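Side-chain contacts in siroheme decarboxylase (Hydrogenobacter thermophilus, PDB 4CH7), which catalyses the decarboxylation of siroheme to 12,18-didecarboxysiroheme with release of two molecules of carbon dioxide, a step in heme d1 biosynthesis: residues A[73-78]-A[94-99]; A[84-89]-A[310-315]; A[112-117]-A[326-331]; A[119-124]-A[130-135]. All coordinates share one frame; numbering follows the deposited sequence.

Interaction 1. Residues A[73-78]-A[94-99]; sequences VDRQKL and NYERTH
In the first AsnC-like ligand-binding domain, a ferredoxin-like unit whose helices lie against an antiparallel sheet, the opening turn of helix 75-87 meets strand 91-97 through Arg-75, Leu-78 and Glu-96. Glu-96 leaves the strand toward the helix with CG anti to the backbone N (chi1 173°) and its chain extended, which carries the carboxylate out to both partners. Its OE2 lies at the edge of the Arg-75 guanidinium, near that group's plane, in a salt bridge with NH1 whose geometry is doubtful: the modelled separation of 2.2 Å between Arg-75 NH1 and Glu-96 OE2 is too short to be physical. The Arg-75 chain bends at chi2 and chi3, and as modelled the two side chains cross at about a right angle, with guanidinium and carboxylate planes 61° apart, values as uncertain as the distance. On the other oxygen, Glu-96 OE1 is 3.5 Å from Leu-78 CD1, while Glu-96 CD stays 3.9 Å from that methyl. Leu-78 also packs on Phe-312 of strand 303-314, and Glu-96 touches Arg-310 of the same strand. The backbone N of Arg-75 donates to Asp-74 OD1 (2.8 Å), on the anti lone pair of that oxygen, in a bent bond (141°). The backbone N of Lys-77 bonds to Asp-74 O at 2.7 Å where the chain turns into the helix. Glu-96 is buried and Arg-75 exposed; if the pairing is real, the arginine would probably offset the charge of the buried carboxylate, with a leucine methyl bordering its second oxygen.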
# COMPACT_ATOMS: atom_id res chain seq x y z
N VAL A 73 21.05 10.71 -0.05
CA VAL A 73 21.08 12.13 0.24
C VAL A 73 21.95 12.33 1.47
O VAL A 73 21.96 11.48 2.35
CB VAL A 73 19.67 12.65 0.55
CG1 VAL A 73 19.66 14.17 0.60
CG2 VAL A 73 18.67 12.14 -0.47
N ASP A 74 22.69 13.43 1.55
CA ASP A 74 23.41 13.67 2.80
C ASP A 74 22.66 14.62 3.72
O ASP A 74 21.91 15.49 3.26
CB ASP A 74 24.86 14.10 2.57
CG ASP A 74 25.81 13.45 3.57
OD1 ASP A 74 25.42 13.33 4.75
OD2 ASP A 74 26.93 13.06 3.18
N ARG A 75 22.87 14.44 5.02
CA ARG A 75 22.08 15.07 6.09
C ARG A 75 21.76 16.55 5.90
O ARG A 75 20.66 16.99 6.24
CB ARG A 75 22.78 14.87 7.43
CG ARG A 75 21.88 15.07 8.63
CD ARG A 75 20.98 13.87 8.83
NE ARG A 75 21.77 12.65 9.04
CZ ARG A 75 21.28 11.52 9.53
NH1 ARG A 75 20.00 11.44 9.88
NH2 ARG A 75 22.07 10.46 9.68
N GLN A 76 22.72 17.30 5.36
CA GLN A 76 22.52 18.72 5.10
C GLN A 76 21.30 18.94 4.22
O GLN A 76 20.58 19.93 4.38
CB GLN A 76 23.76 19.32 4.41
CG GLN A 76 25.04 19.24 5.23
CD GLN A 76 25.82 17.96 4.99
OE1 GLN A 76 25.48 17.16 4.12
NE2 GLN A 76 26.88 17.76 5.77
N LYS A 77 21.07 18.02 3.30
CA LYS A 77 20.02 18.18 2.30
C LYS A 77 18.89 17.15 2.45
O LYS A 77 17.97 17.12 1.65
CB LYS A 77 20.61 18.11 0.89
CG LYS A 77 21.86 18.96 0.70
CD LYS A 77 21.63 20.39 1.18
CE LYS A 77 22.89 21.23 1.08
NZ LYS A 77 23.21 21.57 -0.33
N LEU A 78 18.98 16.32 3.49
CA LEU A 78 17.99 15.27 3.72
C LEU A 78 16.57 15.81 3.85
O LEU A 78 15.66 15.35 3.15
CB LEU A 78 18.37 14.46 4.97
CG LEU A 78 17.71 13.09 5.20
CD1 LEU A 78 16.35 13.21 5.86
CD2 LEU A 78 17.60 12.31 3.90
N ASN A 94 7.18 7.69 3.11
CA ASN A 94 8.53 8.23 2.97
C ASN A 94 9.26 8.14 4.31
O ASN A 94 8.74 8.59 5.33
CB ASN A 94 8.51 9.67 2.46
CG ASN A 94 9.90 10.20 2.13
OD1 ASN A 94 10.85 9.44 2.00
ND2 ASN A 94 10.01 11.52 1.98
N TYR A 95 10.46 7.58 4.29
CA TYR A 95 11.18 7.33 5.53
C TYR A 95 12.66 7.69 5.43
O TYR A 95 13.28 7.54 4.38
CB TYR A 95 11.04 5.86 5.93
CG TYR A 95 9.66 5.49 6.42
CD1 TYR A 95 9.27 5.79 7.71
CD2 TYR A 95 8.76 4.84 5.59
CE1 TYR A 95 8.01 5.46 8.17
CE2 TYR A 95 7.50 4.51 6.04
CZ TYR A 95 7.13 4.82 7.33
OH TYR A 95 5.87 4.49 7.78
N GLU A 96 13.20 8.18 6.54
CA GLU A 96 14.64 8.25 6.69
C GLU A 96 15.10 6.96 7.34
O GLU A 96 14.55 6.55 8.37
CB GLU A 96 15.05 9.44 7.56
CG GLU A 96 16.54 9.46 7.88
CD GLU A 96 16.92 10.62 8.77
OE1 GLU A 96 16.13 11.57 8.89
OE2 GLU A 96 18.03 10.58 9.34
N ARG A 97 16.08 6.31 6.73
CA ARG A 97 16.54 5.02 7.23
C ARG A 97 18.05 4.97 7.45
O ARG A 97 18.80 5.78 6.89
CB ARG A 97 16.09 3.89 6.31
CG ARG A 97 14.58 3.78 6.19
CD ARG A 97 14.14 2.52 5.45
NE ARG A 97 12.68 2.45 5.35
CZ ARG A 97 11.89 1.97 6.30
NH1 ARG A 97 12.42 1.52 7.44
NH2 ARG A 97 10.58 1.94 6.13
N THR A 98 18.48 4.03 8.29
CA THR A 98 19.89 3.84 8.59
C THR A 98 20.55 2.98 7.51
O THR A 98 20.53 1.75 7.59
CB THR A 98 20.09 3.18 9.96
OG1 THR A 98 19.62 1.83 9.92
CG2 THR A 98 19.34 3.95 11.04
N HIS A 99 21.13 3.64 6.52
CA HIS A 99 21.76 2.97 5.38
C HIS A 99 22.44 4.03 4.52
O HIS A 99 22.13 5.22 4.65
CB HIS A 99 20.71 2.22 4.55
CG HIS A 99 21.28 1.22 3.60
ND1 HIS A 99 21.53 1.51 2.27
CD2 HIS A 99 21.64 -0.08 3.77
CE1 HIS A 99 22.02 0.44 1.67
NE2 HIS A 99 22.09 -0.54 2.56

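Interaction 2. Residues A[84-89]-A[310-315]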
# COMPACT_ATOMS: atom_id res chain seq x y z
N PHE A 84 10.45 17.52 -0.73
CA PHE A 84 10.23 17.45 -2.17
C PHE A 84 9.50 16.16 -2.53
O PHE A 84 8.55 16.16 -3.31
CB PHE A 84 11.55 17.54 -2.93
CG PHE A 84 11.41 17.30 -4.41
CD1 PHE A 84 11.01 18.32 -5.26
CD2 PHE A 84 11.67 16.04 -4.95
CE1 PHE A 84 10.88 18.10 -6.62
CE2 PHE A 84 11.54 15.82 -6.31
CZ PHE A 84 11.14 16.85 -7.15
N VAL A 85 9.97 15.06 -1.94
CA VAL A 85 9.38 13.74 -2.17
C VAL A 85 7.92 13.70 -1.73
O VAL A 85 7.06 13.21 -2.47
CB VAL A 85 10.17 12.64 -1.43
CG1 VAL A 85 9.47 11.30 -1.54
CG2 VAL A 85 11.59 12.54 -1.97
N ASN A 86 7.65 14.21 -0.54
CA ASN A 86 6.30 14.25 0.02
C ASN A 86 5.31 14.98 -0.89
O ASN A 86 4.12 14.65 -0.92
CB ASN A 86 6.31 14.90 1.40
CG ASN A 86 7.19 14.15 2.39
OD1 ASN A 86 7.31 12.93 2.33
ND2 ASN A 86 7.80 14.89 3.31
N ALA A 87 5.80 15.97 -1.62
CA ALA A 87 4.98 16.75 -2.54
C ALA A 87 4.37 15.88 -3.64
O ALA A 87 3.28 16.17 -4.13
CB ALA A 87 5.79 17.88 -3.15
N CYS A 88 5.07 14.82 -4.03
CA CYS A 88 4.57 13.91 -5.04
C CYS A 88 3.35 13.15 -4.55
O CYS A 88 3.40 12.46 -3.53
CB CYS A 88 5.65 12.92 -5.48
SG CYS A 88 5.12 11.77 -6.75
N PRO A 89 2.23 13.28 -5.28
CA PRO A 89 0.96 12.62 -4.96
C PRO A 89 1.06 11.11 -5.09
O PRO A 89 0.20 10.39 -4.57
CB PRO A 89 -0.01 13.18 -6.02
CG PRO A 89 0.64 14.45 -6.50
CD PRO A 89 2.10 14.16 -6.45
N ARG A 310 12.91 8.37 10.91
CA ARG A 310 11.97 9.46 10.64
C ARG A 310 10.83 9.00 9.72
O ARG A 310 11.04 8.19 8.82
CB ARG A 310 12.67 10.67 10.02
CG ARG A 310 13.26 11.65 11.01
CD ARG A 310 13.32 13.07 10.44
NE ARG A 310 12.00 13.67 10.31
CZ ARG A 310 11.78 14.96 10.10
NH1 ARG A 310 12.80 15.80 10.01
NH2 ARG A 310 10.54 15.42 9.99
N GLU A 311 9.64 9.53 9.96
CA GLU A 311 8.51 9.31 9.05
C GLU A 311 8.05 10.65 8.49
O GLU A 311 7.42 11.45 9.18
CB GLU A 311 7.35 8.61 9.76
CG GLU A 311 6.15 8.34 8.86
CD GLU A 311 5.18 7.33 9.45
OE1 GLU A 311 4.79 7.50 10.62
OE2 GLU A 311 4.83 6.37 8.74
N PHE A 312 8.38 10.90 7.22
CA PHE A 312 8.05 12.16 6.58
C PHE A 312 6.63 12.15 6.04
O PHE A 312 6.01 13.21 5.87
CB PHE A 312 9.02 12.45 5.44
CG PHE A 312 10.43 12.66 5.89
CD1 PHE A 312 10.78 13.81 6.58
CD2 PHE A 312 11.41 11.71 5.62
CE1 PHE A 312 12.08 14.02 7.00
CE2 PHE A 312 12.71 11.91 6.04
CZ PHE A 312 13.05 13.07 6.73
N LYS A 313 6.11 10.96 5.78
CA LYS A 313 4.82 10.83 5.13
C LYS A 313 4.29 9.40 5.22
O LYS A 313 5.01 8.44 4.94
CB LYS A 313 4.94 11.24 3.66
CG LYS A 313 3.62 11.35 2.92
CD LYS A 313 3.86 11.84 1.50
CE LYS A 313 2.56 12.08 0.77
NZ LYS A 313 2.81 12.58 -0.61
N LYS A 314 3.03 9.28 5.63
CA LYS A 314 2.33 8.01 5.58
C LYS A 314 0.87 8.26 5.26
O LYS A 314 0.03 8.31 6.16
CB LYS A 314 2.46 7.24 6.89
CG LYS A 314 1.88 5.83 6.82
CD LYS A 314 1.83 5.17 8.18
CE LYS A 314 1.65 3.66 8.04
NZ LYS A 314 0.51 3.31 7.14
N VAL A 315 0.58 8.45 3.98
CA VAL A 315 -0.78 8.58 3.51
C VAL A 315 -1.01 7.42 2.56
O VAL A 315 -0.07 6.69 2.25
CB VAL A 315 -1.00 9.90 2.76
CG1 VAL A 315 -0.50 11.07 3.59
CG2 VAL A 315 -0.28 9.88 1.42
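Phe-312 is the first residue along 310-315 to meet the end of helix 75-87, bringing its CB to 3.5 Å from Asn-86 ND2. Its ring then leads off from the helix end; the Phe-312 and Asn-86 side chains cross at about a right angle, with ring and amide planes 42° apart. Within its own segment, Phe-312 CE1 lies 3.2 Å above the plane of the Arg-310 guanidinium, over its centre. Next comes Lys-313, whose CB sits 3.2 Å from Asn-86 OD1. That oxygen accepts a hydrogen bond from Asn-94 ND2 of strand 91-97, so the amide is held between helix and sheet. Were Asn-86 an alanine, Asn-94 ND2 would probably lose this acceptor and a gap would open beside the CB atoms of Phe-312 and Lys-313. Lys-313 CG stands anti to the backbone N (chi1 -171°), and the chain runs fully extended, sliding past Asn-86 in the opposite direction to deliver its amine to the helix terminus. There Lys-313 NZ donates to the backbone O of Asn-86 over a very short 2.5 Å, a length that is doubtful, and Cys-88 O lies 3.0 Å from the same NZ. A weak bond from NZ to Val-91 O adds a carbonyl from the start of strand 91-97. The side chains of Lys-313 and His-93, the inferred active-site residue, are about 6 Å apart. Since Phe-312 and Lys-313 both face Asn-94 on the neighbouring strand, the chain here forms a classic beta bulge, at the corner where strand 303-314 breaks.

Interaction 3. Residues A[112-117]-A[326-331]; sequences EISELE and RWFKEL
The Phe-328 ring of helix 323-335 meets Ile-113 and Ser-114 obliquely, by way of its CD2, CE2 and CZ atoms. Ile-113 CG2 is 3.7 Å from Phe-328 CD2, nearer the root of the ring, and the two side chains slide past each other in opposite directions. At the far end, Ser-114 CB comes within 3.4 Å of Phe-328 CZ and within 3.5 Å of Phe-328 CE2. The hydroxyl is close as well, with Ser-114 OG 3.5 Å from Phe-328 CZ. Phe-328 reaches this spot because its CG is anti to the backbone N (chi1 -171°), which projects the ring from the helix toward the 112-117 loop. Ser-114 OG is held by its own segment: it donates to Glu-115 O over 3.0 Å, meeting the carbonyl at a C=O...O angle of 125° and tilted 26° from its plane. The contact thus joins two parts of the fold: the loop leading into helix 116-126 of the first AsnC-like domain, which has a ferredoxin-like beta-alpha-beta-beta-alpha-beta order, and the C-terminal helix that follows the last strand of the eight-stranded barrel. Glu-115 occupies the N-cap position of helix 116-126. Further out, Leu-122 of that helix touches both Phe-328 and Leu-331, so the ring is packed from the helix as well as from the loop, while Ser-114 rests on Val-119. Trp-327 turns to Met-123 and to the Cys-88 and Pro-89 loop, and Glu-117 is fixed to strand 132-139 by a salt bridge with Arg-136.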
# COMPACT_ATOMS: atom_id res chain seq x y z
N GLU A 112 0.10 5.82 -18.56
CA GLU A 112 0.00 6.88 -19.58
C GLU A 112 0.28 8.30 -19.09
O GLU A 112 -0.50 9.22 -19.36
CB GLU A 112 -1.36 6.84 -20.29
CG GLU A 112 -1.43 5.88 -21.46
CD GLU A 112 -2.12 4.57 -21.11
OE1 GLU A 112 -3.06 4.60 -20.29
OE2 GLU A 112 -1.71 3.52 -21.65
N ILE A 113 1.40 8.49 -18.39
CA ILE A 113 1.87 9.82 -18.02
C ILE A 113 3.38 9.86 -18.18
O ILE A 113 3.93 10.71 -18.87
CB ILE A 113 1.47 10.19 -16.58
CG1 ILE A 113 -0.01 10.56 -16.50
CG2 ILE A 113 2.32 11.35 -16.07
CD1 ILE A 113 -0.44 11.12 -15.17
N SER A 114 4.03 8.90 -17.52
CA SER A 114 5.47 8.74 -17.60
C SER A 114 5.81 7.39 -17.00
O SER A 114 5.12 6.92 -16.09
CB SER A 114 6.18 9.83 -16.81
OG SER A 114 7.57 9.56 -16.69
N GLU A 115 6.86 6.76 -17.51
CA GLU A 115 7.35 5.53 -16.90
C GLU A 115 7.93 5.89 -15.54
O GLU A 115 8.44 6.99 -15.35
CB GLU A 115 8.41 4.87 -17.78
CG GLU A 115 7.88 4.42 -19.13
CD GLU A 115 8.98 3.96 -20.06
OE1 GLU A 115 9.93 3.31 -19.59
OE2 GLU A 115 8.89 4.26 -21.27
N LEU A 116 7.82 4.95 -14.60
CA LEU A 116 8.30 5.17 -13.24
C LEU A 116 9.77 5.57 -13.21
O LEU A 116 10.16 6.48 -12.48
CB LEU A 116 8.06 3.91 -12.40
CG LEU A 116 8.43 3.96 -10.91
CD1 LEU A 116 7.35 3.30 -10.08
CD2 LEU A 116 9.76 3.28 -10.68
N GLU A 117 10.58 4.89 -14.02
CA GLU A 117 12.01 5.17 -14.12
C GLU A 117 12.32 6.59 -14.57
O GLU A 117 13.33 7.18 -14.15
CB GLU A 117 12.68 4.18 -15.07
CG GLU A 117 13.10 2.86 -14.43
CD GLU A 117 11.93 1.92 -14.17
OE1 GLU A 117 10.79 2.25 -14.54
OE2 GLU A 117 12.17 0.85 -13.59
N ARG A 326 -0.49 17.07 -12.82
CA ARG A 326 -0.25 18.48 -12.57
C ARG A 326 1.05 18.69 -11.79
O ARG A 326 1.82 19.60 -12.08
CB ARG A 326 -1.43 19.10 -11.83
CG ARG A 326 -1.23 20.55 -11.43
CD ARG A 326 -2.51 21.17 -10.90
NE ARG A 326 -3.19 20.31 -9.94
CZ ARG A 326 -2.83 20.15 -8.67
NH1 ARG A 326 -1.77 20.79 -8.20
NH2 ARG A 326 -3.51 19.34 -7.88
N TRP A 327 1.28 17.83 -10.80
CA TRP A 327 2.54 17.84 -10.07
C TRP A 327 3.70 17.51 -11.00
O TRP A 327 4.78 18.08 -10.89
CB TRP A 327 2.52 16.84 -8.91
CG TRP A 327 3.86 16.69 -8.26
CD1 TRP A 327 4.37 17.44 -7.24
CD2 TRP A 327 4.87 15.72 -8.59
NE1 TRP A 327 5.63 17.00 -6.92
CE2 TRP A 327 5.96 15.95 -7.73
CE3 TRP A 327 4.95 14.69 -9.52
CZ2 TRP A 327 7.12 15.18 -7.78
CZ3 TRP A 327 6.11 13.92 -9.57
CH2 TRP A 327 7.18 14.18 -8.71
N PHE A 328 3.45 16.58 -11.92
CA PHE A 328 4.49 16.11 -12.84
C PHE A 328 4.93 17.19 -13.83
O PHE A 328 6.12 17.37 -14.06
CB PHE A 328 4.03 14.86 -13.58
CG PHE A 328 5.12 14.20 -14.38
CD1 PHE A 328 6.31 13.82 -13.76
CD2 PHE A 328 4.95 13.95 -15.73
CE1 PHE A 328 7.31 13.21 -14.49
CE2 PHE A 328 5.96 13.34 -16.46
CZ PHE A 328 7.14 12.97 -15.84
N LYS A 329 3.95 17.89 -14.41
CA LYS A 329 4.23 18.99 -15.33
C LYS A 329 5.13 20.02 -14.67
O LYS A 329 6.07 20.52 -15.28
CB LYS A 329 2.93 19.67 -15.76
CG LYS A 329 1.85 18.75 -16.31
CD LYS A 329 2.21 18.18 -17.67
CE LYS A 329 1.01 17.49 -18.30
NZ LYS A 329 -0.13 18.43 -18.52
N GLU A 330 4.82 20.34 -13.42
CA GLU A 330 5.58 21.31 -12.65
C GLU A 330 7.04 20.89 -12.47
O GLU A 330 7.94 21.72 -12.53
CB GLU A 330 4.93 21.54 -11.28
CG GLU A 330 4.03 22.76 -11.24
CD GLU A 330 4.78 24.04 -11.54
OE1 GLU A 330 5.67 24.40 -10.74
OE2 GLU A 330 4.49 24.67 -12.57
N LEU A 331 7.25 19.59 -12.26
CA LEU A 331 8.61 19.05 -12.18
C LEU A 331 9.33 19.23 -13.51
O LEU A 331 10.49 19.62 -13.55
CB LEU A 331 8.58 17.57 -11.79
CG LEU A 331 9.94 16.87 -11.75
CD1 LEU A 331 10.86 17.58 -10.76
CD2 LEU A 331 9.80 15.40 -11.39

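Interaction 4. Residues A[119-124]-A[130-135]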
# COMPACT_ATOMS: atom_id res chain seq x y z
N VAL A 119 10.20 9.21 -14.08
CA VAL A 119 9.75 10.02 -12.94
C VAL A 119 10.84 10.18 -11.89
O VAL A 119 11.11 11.30 -11.44
CB VAL A 119 8.48 9.42 -12.30
CG1 VAL A 119 8.10 10.18 -11.04
CG2 VAL A 119 7.33 9.42 -13.28
N VAL A 120 11.48 9.08 -11.50
CA VAL A 120 12.52 9.12 -10.48
C VAL A 120 13.80 9.79 -10.98
O VAL A 120 14.50 10.44 -10.21
CB VAL A 120 12.83 7.71 -9.92
CG1 VAL A 120 11.57 7.02 -9.45
CG2 VAL A 120 13.54 6.84 -10.95
N ARG A 121 14.09 9.64 -12.27
CA ARG A 121 15.26 10.27 -12.88
C ARG A 121 15.13 11.79 -12.78
O ARG A 121 16.07 12.48 -12.38
CB ARG A 121 15.41 9.85 -14.35
CG ARG A 121 16.43 10.68 -15.13
CD ARG A 121 16.57 10.20 -16.57
NE ARG A 121 15.29 10.12 -17.26
CZ ARG A 121 14.71 11.15 -17.88
NH1 ARG A 121 15.28 12.34 -17.89
NH2 ARG A 121 13.55 10.98 -18.50
N LEU A 122 13.95 12.28 -13.13
CA LEU A 122 13.65 13.71 -13.06
C LEU A 122 13.64 14.20 -11.62
O LEU A 122 14.08 15.32 -11.34
CB LEU A 122 12.32 13.99 -13.75
CG LEU A 122 12.32 13.66 -15.25
CD1 LEU A 122 10.92 13.68 -15.82
CD2 LEU A 122 13.22 14.63 -16.00
N MSE A 123 13.15 13.37 -10.70
CA MSE A 123 13.18 13.67 -9.28
C MSE A 123 14.62 13.81 -8.80
O MSE A 123 15.00 14.81 -8.19
CB MSE A 123 12.50 12.56 -8.47
CG MSE A 123 10.98 12.54 -8.50
SE MSE A 123 10.34 11.00 -7.49
CE MSE A 123 8.44 11.22 -7.66
N ALA A 124 15.43 12.78 -9.08
CA ALA A 124 16.82 12.75 -8.66
C ALA A 124 17.64 13.87 -9.30
O ALA A 124 18.54 14.43 -8.67
CB ALA A 124 17.43 11.40 -8.97
N LYS A 130 22.56 11.75 -6.97
CA LYS A 130 23.30 10.97 -7.97
C LYS A 130 22.96 9.48 -7.92
O LYS A 130 22.69 8.86 -8.95
CB LYS A 130 24.81 11.17 -7.80
CG LYS A 130 25.61 10.68 -8.99
CD LYS A 130 27.06 11.15 -8.92
CE LYS A 130 27.86 10.35 -7.90
NZ LYS A 130 29.28 10.80 -7.86
N ASP A 131 22.96 8.92 -6.71
CA ASP A 131 22.72 7.49 -6.55
C ASP A 131 21.34 7.20 -6.00
O ASP A 131 20.97 7.68 -4.92
CB ASP A 131 23.79 6.86 -5.65
CG ASP A 131 25.18 6.95 -6.25
OD1 ASP A 131 25.30 6.80 -7.48
OD2 ASP A 131 26.15 7.16 -5.49
N TYR A 132 20.57 6.41 -6.74
CA TYR A 132 19.25 5.98 -6.27
C TYR A 132 18.93 4.54 -6.67
O TYR A 132 19.56 3.98 -7.57
CB TYR A 132 18.15 6.93 -6.74
CG TYR A 132 18.01 7.07 -8.24
CD1 TYR A 132 17.19 6.21 -8.97
CD2 TYR A 132 18.68 8.07 -8.93
CE1 TYR A 132 17.05 6.34 -10.33
CE2 TYR A 132 18.54 8.20 -10.30
CZ TYR A 132 17.73 7.33 -10.99
OH TYR A 132 17.60 7.47 -12.36
N LEU A 133 17.95 3.96 -5.99
CA LEU A 133 17.54 2.59 -6.26
C LEU A 133 16.08 2.55 -6.68
O LEU A 133 15.25 3.30 -6.17
CB LEU A 133 17.75 1.72 -5.02
CG LEU A 133 19.17 1.62 -4.49
CD1 LEU A 133 19.22 0.78 -3.23
CD2 LEU A 133 20.10 1.05 -5.54
N VAL A 134 15.78 1.67 -7.63
CA VAL A 134 14.41 1.45 -8.07
C VAL A 134 14.07 -0.02 -7.90
O VAL A 134 14.40 -0.85 -8.75
CB VAL A 134 14.19 1.91 -9.53
CG1 VAL A 134 12.80 1.55 -10.00
CG2 VAL A 134 14.41 3.41 -9.64
N LEU A 135 13.43 -0.35 -6.78
CA LEU A 135 13.17 -1.73 -6.41
C LEU A 135 11.68 -2.05 -6.46
O LEU A 135 10.87 -1.39 -5.81
CB LEU A 135 13.71 -2.02 -5.01
CG LEU A 135 15.12 -1.54 -4.71
CD1 LEU A 135 15.53 -1.85 -3.28
CD2 LEU A 135 16.11 -2.14 -5.69
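The Tyr-132 ring approaches helix 116-126 obliquely, with Ala-124 CB and Val-120 CG2 on the same side of its plane, one toward CD2 and CE2, the other toward CE1. Ala-124 CB lies 3.6 Å from Tyr-132 CD2 and equally near CE2; Val-120 CG2 lies 3.6 Å from CE1 of the same ring, though Val-120 was modelled in two conformers and its distances are less certain. At the hydroxyl end, Tyr-132 OH is 3.7 Å from Arg-121 CA. The other flat group, the Arg-121 guanidinium, has Leu-122 CG over one face, offset toward its rim, and its NH2 forms a salt bridge with Asp-118. Tyr-132 CG sits between the backbone N and the carbonyl carbon (chi1 60°), which brings the ring up against the helix. Helix 119-124 and strand 132-135 run nearly antiparallel, 161° apart with axes 10.2 Å at closest approach: the closing helix-strand step of the ferredoxin-like beta-alpha-beta-beta-alpha-beta unit. Loss of the ring that spans Val-120 and Ala-124, as with a serine in place of Tyr-132, is likely to open a gap against the helix. Two residues further along the strand, Val-134 CG2 lies 3.8 Å from Val-120 CG2. Ile-69 of strand 65-71 touches both valines.

From the N terminus, interaction 1 opens at 73-78 and closes at 94-99, a short loop within the first AsnC-like domain. Interaction 2 opens at 84-89 before that loop closes, so the two cross; it closes only at 310-315, tying helix 75-87 to the last strand of the second AsnC-like domain. Interaction 3 opens at 112-117, within the span of interaction 2, but ends beyond it at 326-331, so these two cross as well and the C-terminal helix is drawn back onto the first domain. Interaction 4 (119-124 with 130-135), the shortest loop, falls within the spans of both long ones and joins helix 116-126 to the strand after it.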